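Local coordinates for heme oxygenase (mycobilin-producing) (Mycobacterium tuberculosis, PDB 6PLE), which binds heme and oxidatively breaks open its porphyrin ring to mycobilin, releasing iron, when supplied with an electron donor such as ascorbate, at residues V3-A8 with L89-V94. The protein carries 1 engineered substitution. Numbering follows the deposited sequence.
Sequences VVKINA and LLEFEV. With BLA (biliverdine IX alpha), chain C.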
ATOM      1  N   VAL A   3      -8.514 -13.075 -17.400  1.00 36.19           N
ATOM      2  CA  VAL A   3      -7.531 -12.014 -17.313  1.00 33.49           C
ATOM      3  C   VAL A   3      -6.336 -12.565 -16.569  1.00 34.52           C
ATOM      4  O   VAL A   3      -6.405 -13.624 -15.945  1.00 39.73           O
ATOM      5  CB  VAL A   3      -8.110 -10.769 -16.626  1.00 35.85           C
ATOM      6  CG1 VAL A   3      -9.465 -10.463 -17.232  1.00 32.76           C
ATOM      7  CG2 VAL A   3      -8.284 -11.028 -15.142  1.00 38.45           C
ATOM      8  N   VAL A   4      -5.222 -11.849 -16.651  1.00 35.96           N
ATOM      9  CA  VAL A   4      -4.013 -12.221 -15.925  1.00 35.49           C
ATOM     10  C   VAL A   4      -3.453 -10.968 -15.294  1.00 33.24           C
ATOM     11  O   VAL A   4      -3.358  -9.934 -15.958  1.00 34.75           O
ATOM     12  CB  VAL A   4      -2.954 -12.883 -16.831  1.00 34.85           C
ATOM     13  CG1 VAL A   4      -1.605 -12.861 -16.158  1.00 32.06           C
ATOM     14  CG2 VAL A   4      -3.338 -14.289 -17.129  1.00 37.29           C
ATOM     15  N   LYS A   5      -3.108 -11.054 -14.019  1.00 31.93           N
ATOM     16  CA  LYS A   5      -2.460  -9.989 -13.277  1.00 28.64           C
ATOM     17  C   LYS A   5      -1.063 -10.461 -12.950  1.00 33.77           C
ATOM     18  O   LYS A   5      -0.905 -11.472 -12.265  1.00 38.12           O
ATOM     19  CB  LYS A   5      -3.192  -9.690 -11.964  1.00 34.37           C
ATOM     20  CG  LYS A   5      -4.239  -8.592 -11.975  1.00 34.94           C
ATOM     21  CD  LYS A   5      -5.260  -8.761 -13.063  1.00 31.99           C
ATOM     22  CE  LYS A   5      -6.296  -7.674 -12.942  1.00 29.77           C
ATOM     23  NZ  LYS A   5      -6.695  -7.048 -14.234  1.00 30.44           N
ATOM     24  N   ILE A   6      -0.050  -9.709 -13.368  1.00 33.16           N
ATOM     25  CA  ILE A   6       1.323 -10.036 -13.029  1.00 32.53           C
ATOM     26  C   ILE A   6       1.840  -8.983 -12.073  1.00 31.95           C
ATOM     27  O   ILE A   6       1.634  -7.784 -12.297  1.00 40.41           O
ATOM     28  CB  ILE A   6       2.205 -10.143 -14.277  1.00 36.27           C
ATOM     29  CG1 ILE A   6       1.737 -11.353 -15.101  1.00 34.11           C
ATOM     30  CG2 ILE A   6       3.662 -10.241 -13.855  1.00 28.44           C
ATOM     31  CD1 ILE A   6       2.705 -11.752 -16.189  1.00 32.44           C
ATOM     32  N   ASN A   7       2.494  -9.431 -11.002  1.00 30.37           N
ATOM     33  CA  ASN A   7       3.030  -8.545  -9.972  1.00 34.53           C
ATOM     34  C   ASN A   7       4.543  -8.726  -9.932  1.00 35.25           C
ATOM     35  O   ASN A   7       5.045  -9.759  -9.482  1.00 34.03           O
ATOM     36  CB  ASN A   7       2.374  -8.823  -8.610  1.00 29.77           C
ATOM     37  CG  ASN A   7       3.012  -8.038  -7.465  1.00 36.07           C
ATOM     38  OD1 ASN A   7       3.868  -7.166  -7.666  1.00 32.62           O
ATOM     39  ND2 ASN A   7       2.590  -8.353  -6.241  1.00 37.93           N
ATOM     40  N   ALA A   8       5.271  -7.725 -10.404  1.00 34.20           N
ATOM     41  CA  ALA A   8       6.728  -7.786 -10.355  1.00 34.08           C
ATOM     42  C   ALA A   8       7.182  -7.299  -8.986  1.00 32.27           C
ATOM     43  O   ALA A   8       7.192  -6.101  -8.715  1.00 37.14           O
ATOM     44  CB  ALA A   8       7.338  -6.975 -11.490  1.00 26.76           C
ATOM     45  N   LEU A  89       1.893  -3.739 -10.867  1.00 30.66           N
ATOM     46  CA  LEU A  89       0.788  -4.572 -11.304  1.00 35.65           C
ATOM     47  C   LEU A  89       0.668  -4.409 -12.803  1.00 41.29           C
ATOM     48  O   LEU A  89       0.226  -3.359 -13.289  1.00 42.31           O
ATOM     49  CB  LEU A  89      -0.518  -4.206 -10.614  1.00 44.30           C
ATOM     50  CG  LEU A  89      -1.614  -5.250 -10.819  1.00 44.21           C
ATOM     51  CD1 LEU A  89      -1.461  -6.350  -9.776  1.00 33.76           C
ATOM     52  CD2 LEU A  89      -2.988  -4.590 -10.733  1.00 40.21           C
ATOM     53  N   LEU A  90       1.098  -5.432 -13.529  1.00 33.41           N
ATOM     54  CA  LEU A  90       0.927  -5.498 -14.966  1.00 31.95           C
ATOM     55  C   LEU A  90      -0.343  -6.293 -15.236  1.00 32.52           C
ATOM     56  O   LEU A  90      -0.498  -7.405 -14.729  1.00 34.76           O
ATOM     57  CB  LEU A  90       2.151  -6.151 -15.626  1.00 32.80           C
ATOM     58  CG  LEU A  90       3.482  -5.905 -14.876  1.00 34.48           C
ATOM     59  CD1 LEU A  90       4.660  -6.653 -15.481  1.00 34.77           C
ATOM     60  CD2 LEU A  90       3.831  -4.426 -14.813  1.00 29.01           C
ATOM     61  N   GLU A  91      -1.243  -5.719 -16.021  1.00 27.40           N
ATOM     62  CA  GLU A  91      -2.572  -6.257 -16.228  1.00 29.11           C
ATOM     63  C   GLU A  91      -2.813  -6.533 -17.707  1.00 31.60           C
ATOM     64  O   GLU A  91      -2.560  -5.674 -18.562  1.00 29.69           O
ATOM     65  CB  GLU A  91      -3.611  -5.287 -15.678  1.00 31.26           C
ATOM     66  CG  GLU A  91      -3.396  -5.004 -14.210  1.00 35.47           C
ATOM     67  CD  GLU A  91      -4.357  -3.983 -13.655  1.00 39.26           C
ATOM     68  OE1 GLU A  91      -5.581  -4.247 -13.633  1.00 34.20           O
ATOM     69  OE2 GLU A  91      -3.876  -2.916 -13.223  1.00 49.83           O
ATOM     70  N   PHE A  92      -3.332  -7.725 -17.997  1.00 32.61           N
ATOM     71  CA  PHE A  92      -3.439  -8.231 -19.357  1.00 30.94           C
ATOM     72  C   PHE A  92      -4.793  -8.883 -19.573  1.00 32.56           C
ATOM     73  O   PHE A  92      -5.449  -9.310 -18.625  1.00 35.11           O
ATOM     74  CB  PHE A  92      -2.375  -9.276 -19.649  1.00 26.76           C
ATOM     75  CG  PHE A  92      -0.991  -8.835 -19.359  1.00 26.76           C
ATOM     76  CD1 PHE A  92      -0.460  -8.978 -18.101  1.00 27.06           C
ATOM     77  CD2 PHE A  92      -0.200  -8.287 -20.373  1.00 30.65           C
ATOM     78  CE1 PHE A  92       0.831  -8.573 -17.853  1.00 33.76           C
ATOM     79  CE2 PHE A  92       1.074  -7.886 -20.137  1.00 24.58           C
ATOM     80  CZ  PHE A  92       1.607  -8.034 -18.890  1.00 26.96           C
ATOM     81  N   GLU A  93      -5.180  -8.994 -20.841  1.00 32.53           N
ATOM     82  CA  GLU A  93      -6.257  -9.878 -21.272  1.00 36.99           C
ATOM     83  C   GLU A  93      -5.651 -11.086 -21.982  1.00 39.88           C
ATOM     84  O   GLU A  93      -4.721 -10.933 -22.781  1.00 39.98           O
ATOM     85  CB  GLU A  93      -7.232  -9.159 -22.206  1.00 39.42           C
ATOM     86  CG  GLU A  93      -8.380  -8.467 -21.494  1.00 53.44           C
ATOM     87  CD  GLU A  93      -9.705  -8.553 -22.249  1.00 58.85           C
ATOM     88  OE1 GLU A  93     -10.653  -7.814 -21.886  1.00 67.88           O
ATOM     89  OE2 GLU A  93      -9.803  -9.354 -23.196  1.00 54.03           O
ATOM     90  N   VAL A  94      -6.162 -12.281 -21.674  1.00 35.27           N
ATOM     91  CA  VAL A  94      -5.685 -13.535 -22.261  1.00 34.46           C
ATOM     92  C   VAL A  94      -6.263 -13.690 -23.663  1.00 40.44           C
ATOM     93  O   VAL A  94      -7.457 -13.938 -23.823  1.00 44.53           O
ATOM     94  CB  VAL A  94      -6.063 -14.739 -21.394  1.00 37.65           C
ATOM     95  CG1 VAL A  94      -5.481 -16.014 -21.971  1.00 34.27           C
ATOM     96  CG2 VAL A  94      -5.593 -14.536 -19.969  1.00 41.52           C
TER
HETATM   97  CHA BLA C 301       3.424 -11.108  -0.731  1.00 41.61           C
HETATM   98  NA  BLA C 301       1.274 -12.034  -1.798  1.00 32.66           N
HETATM   99  C1A BLA C 301       2.288 -12.124  -0.920  1.00 37.33           C
HETATM  100  C2A BLA C 301       2.175 -13.276  -0.216  1.00 37.56           C
HETATM  101  C3A BLA C 301       1.059 -13.914  -0.670  1.00 35.12           C
HETATM  102  C4A BLA C 301       0.496 -13.126  -1.663  1.00 27.07           C
HETATM  103  CMA BLA C 301       0.538 -15.261  -0.183  1.00 41.44           C
HETATM  104  CAA BLA C 301       3.200 -13.654   0.858  1.00 38.25           C
HETATM  105  CBA BLA C 301       2.765 -13.141   2.242  1.00 40.59           C
HETATM  106  CGA BLA C 301       3.488 -11.841   2.615  1.00 46.17           C
HETATM  107  O1A BLA C 301       4.741 -11.734   2.604  1.00 42.74           O
HETATM  108  O2A BLA C 301       2.807 -10.852   2.960  1.00 48.84           O
HETATM  109  CHB BLA C 301      -0.766 -13.345  -2.540  1.00 31.18           C
HETATM  110  NB  BLA C 301       0.188 -11.566  -4.135  1.00 31.65           N
HETATM  111  C1B BLA C 301      -0.846 -12.618  -3.673  1.00 33.40           C
HETATM  112  C2B BLA C 301      -1.899 -12.624  -4.739  1.00 35.12           C
HETATM  113  C3B BLA C 301      -1.556 -11.678  -5.749  1.00 28.81           C
HETATM  114  C4B BLA C 301      -0.276 -10.972  -5.450  1.00 31.24           C
HETATM  115  CMB BLA C 301      -3.162 -13.505  -4.759  1.00 33.71           C
HETATM  116  OB  BLA C 301       0.266 -10.132  -6.075  1.00 29.68           O
HETATM  117  CAB BLA C 301      -2.374 -11.385  -6.995  1.00 34.74           C
HETATM  118  CBB BLA C 301      -3.516 -10.734  -6.885  1.00 38.08           C
HETATM  119  NC  BLA C 301      -0.430  -8.578  -3.189  1.00 34.70           N
HETATM  120  C1C BLA C 301      -1.757  -8.494  -3.974  1.00 36.05           C
HETATM  121  C2C BLA C 301      -1.669  -7.277  -4.832  1.00 29.16           C
HETATM  122  C3C BLA C 301      -0.411  -6.630  -4.635  1.00 38.02           C
HETATM  123  C4C BLA C 301       0.408  -7.365  -3.625  1.00 34.75           C
HETATM  124  CMC BLA C 301      -2.779  -6.814  -5.779  1.00 34.22           C
HETATM  125  OC  BLA C 301      -2.667  -9.248  -3.903  1.00 44.63           O
HETATM  126  CAC BLA C 301       0.119  -5.352  -5.299  1.00 33.43           C
HETATM  127  CBC BLA C 301       0.276  -5.259  -6.594  1.00 33.21           C
HETATM  128  CHD BLA C 301       1.632  -7.003  -3.264  1.00 32.30           C
HETATM  129  ND  BLA C 301       2.150  -9.334  -2.084  1.00 33.35           N
HETATM  130  C1D BLA C 301       2.528  -7.956  -2.460  1.00 29.76           C
HETATM  131  C2D BLA C 301       3.876  -7.621  -1.912  1.00 34.37           C
HETATM  132  C3D BLA C 301       4.347  -8.822  -1.204  1.00 30.96           C
HETATM  133  C4D BLA C 301       3.300  -9.899  -1.290  1.00 34.74           C
HETATM  134  CMD BLA C 301       4.635  -6.290  -2.067  1.00 34.14           C
HETATM  135  CAD BLA C 301       5.637  -9.037  -0.431  1.00 39.34           C
HETATM  136  CBD BLA C 301       5.191  -8.945   1.033  1.00 41.89           C
HETATM  137  CGD BLA C 301       6.391  -8.935   1.967  1.00 46.30           C
HETATM  138  O1D BLA C 301       7.268  -8.048   1.842  1.00 52.70           O
HETATM  139  O2D BLA C 301       6.489  -9.810   2.865  1.00 46.68           O
HETATM  140  O   HOH W   1      -6.649  -7.527 -17.035  1.00 30.53           O
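K5 and E91 face each other as a non-hydrogen-bonded pair of antiparallel strands 3-8 and 89-93, and the lysine chain reaches over to its partner. From CB, its CG passes L89 CD1 at 4.2 Å; the bend at chi2 (52°) turns the chain so that CE passes across E91, close to CG and OE1, and a further bend at chi4 (137°) sets the direction of NZ. At the tip, NZ forms a salt bridge with OE1 of E91 (3.1 Å), using the anti lone pair of that oxygen. NZ also forms a salt bridge with D60 and donates to a water that in turn donates to F92 O, so one ammonium group is tied to two carboxylates. Within the subunit, strand 89-93 is an edge strand of the four-stranded antiparallel sheet of the ferredoxin-like, dimeric alpha-beta barrel fold. Backbone bonds pair V4 with F92 and I6 with L90; I6 N to L90 O is short (2.7 Å) and nearly straight. On the sheet face bearing V4 and I6, the F92 ring meets CG1 and CD1 of I6 through CE1, both at 4.0 Å, while I6 CG2 rests against L90 CD1. Toward the pocket, N7 ND2 donates to biliverdin OB at 2.9 Å, and L89 CD1 touches the pigment's vinyl carbon CBC.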